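PDB 1WAA: titin from Homo sapiens, which spans the sarcomere of striated muscle as part of a giant filament system, its immunoglobulin domains probably contributing to passive elasticity under stretch. Local coordinates for residues 27-32 with 80-85. Sequence-based numbering, arbitrary orientation.
Sequences IELSEP and ANTKSA. Unlike the reference sequence in segment 80-85: Thr82 (reference Ala).
Ile27, Thr82 and Ser84 point across the gap between the two sheets of the immunoglobulin sandwich, while Leu29 reaches over only with the end of its side chain, so that two residues of strand 23-29 meet two of strand 82-91. CA separations of 8.0 Å for Ile27 with Ser84 and 7.8 Å for Leu29 with Thr82, with no hydrogen bond between the segments, identify packing between sheets and not pairing within one.

Ile27 reaches across by full extension. Its CG1 lies anti to the backbone N (chi1 -177°) and chi2 continues the zigzag at 172°, which brings the CD1 methyl obliquely against Ser84 CB at 3.3 Å, tighter than an ordinary carbon-carbon contact. The hydroxyl is a lesser neighbour, Ser84 OG standing 3.9 Å from Ile27 CD1, and it is hydrogen-bonded to the backbone N of Leu12.

Thr82, a residue that differs from the reference sequence, presents its OG1 to one branch of the leucine: Leu29 CD1 comes to 3.6 Å from Thr82 OG1, the two side chains passing at a slant. That hydroxyl is hydrogen-bonded to the backbone O of Ala79. Val8 touches both Ile27 and Thr82, so strand 8-10 adds to the same buried patch.

One methyl thus packs on the serine CB and the other on the threonine hydroxyl; the backbone partner of each hydroxyl probably offsets the cost of burial, and cohesion between these segments rests on van der Waals packing.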
# COMPACT_ATOMS: atom_id res chain seq x y z
N ILE E 27 0.23 -17.93 1.04
CA ILE E 27 1.60 -18.05 1.57
C ILE E 27 1.99 -16.80 2.31
O ILE E 27 1.59 -15.69 1.93
CB ILE E 27 2.62 -18.37 0.45
CG1 ILE E 27 4.03 -18.57 1.01
CG2 ILE E 27 2.63 -17.29 -0.59
CD1 ILE E 27 4.99 -19.07 -0.02
N GLU E 28 2.76 -16.95 3.39
CA GLU E 28 3.20 -15.80 4.17
C GLU E 28 4.72 -15.68 4.14
O GLU E 28 5.44 -16.65 4.41
CB GLU E 28 2.72 -15.94 5.62
CG GLU E 28 2.76 -14.63 6.39
CD GLU E 28 2.22 -14.81 7.80
OE1 GLU E 28 3.03 -14.77 8.76
OE2 GLU E 28 0.99 -15.04 7.93
N LEU E 29 5.20 -14.49 3.85
CA LEU E 29 6.64 -14.26 3.78
C LEU E 29 7.13 -13.63 5.06
O LEU E 29 6.33 -13.22 5.90
CB LEU E 29 6.95 -13.31 2.61
CG LEU E 29 7.27 -13.91 1.23
CD1 LEU E 29 6.82 -15.37 1.05
CD2 LEU E 29 6.76 -13.04 0.15
N SER E 30 8.45 -13.55 5.20
CA SER E 30 9.08 -12.97 6.38
C SER E 30 9.02 -11.44 6.39
O SER E 30 9.28 -10.82 7.42
CB SER E 30 10.55 -13.44 6.47
OG SER E 30 11.22 -13.10 5.28
N GLU E 31 8.66 -10.85 5.25
CA GLU E 31 8.69 -9.40 5.01
C GLU E 31 7.54 -8.97 4.14
O GLU E 31 7.13 -9.72 3.22
CB GLU E 31 9.99 -8.99 4.30
CG GLU E 31 11.25 -9.17 5.16
CD GLU E 31 11.43 -8.06 6.22
OE1 GLU E 31 12.10 -8.31 7.26
OE2 GLU E 31 10.91 -6.93 6.02
N PRO E 32 6.99 -7.77 4.42
CA PRO E 32 5.90 -7.22 3.61
C PRO E 32 6.40 -6.61 2.30
O PRO E 32 7.61 -6.35 2.15
CB PRO E 32 5.34 -6.10 4.51
CG PRO E 32 6.53 -5.67 5.40
CD PRO E 32 7.38 -6.90 5.55
N ALA E 80 11.65 -13.05 -4.67
CA ALA E 80 13.06 -12.79 -4.40
C ALA E 80 13.81 -14.12 -4.29
O ALA E 80 14.16 -14.73 -5.30
CB ALA E 80 13.21 -11.98 -3.11
N ASN E 81 14.03 -14.55 -3.05
CA ASN E 81 14.77 -15.79 -2.72
C ASN E 81 13.86 -16.93 -2.21
O ASN E 81 14.25 -18.09 -2.16
CB ASN E 81 15.78 -15.47 -1.63
CG ASN E 81 15.30 -14.31 -0.74
OD1 ASN E 81 15.84 -13.21 -0.77
N THR E 82 12.66 -16.56 -1.83
CA THR E 82 11.71 -17.50 -1.23
C THR E 82 10.86 -18.21 -2.28
O THR E 82 10.29 -17.57 -3.17
CB THR E 82 10.77 -16.72 -0.33
OG1 THR E 82 9.64 -16.28 -1.07
CG2 THR E 82 11.44 -15.50 0.23
N LYS E 83 10.78 -19.53 -2.13
CA LYS E 83 9.96 -20.37 -3.03
C LYS E 83 9.16 -21.41 -2.23
O LYS E 83 9.60 -21.88 -1.17
CB LYS E 83 10.85 -21.07 -4.08
CG LYS E 83 10.59 -22.58 -4.20
CD LYS E 83 10.26 -23.07 -5.63
CE LYS E 83 8.84 -22.69 -6.09
NZ LYS E 83 8.77 -21.36 -6.74
N SER E 84 7.94 -21.67 -2.70
CA SER E 84 7.06 -22.65 -2.08
C SER E 84 6.23 -23.26 -3.20
O SER E 84 5.92 -22.57 -4.19
CB SER E 84 6.12 -21.97 -1.08
OG SER E 84 5.52 -22.92 -0.22
N ALA E 85 5.90 -24.55 -3.06
CA ALA E 85 5.01 -25.27 -3.97
C ALA E 85 4.08 -26.17 -3.18
O ALA E 85 4.46 -26.73 -2.15
CB ALA E 85 5.80 -26.10 -4.97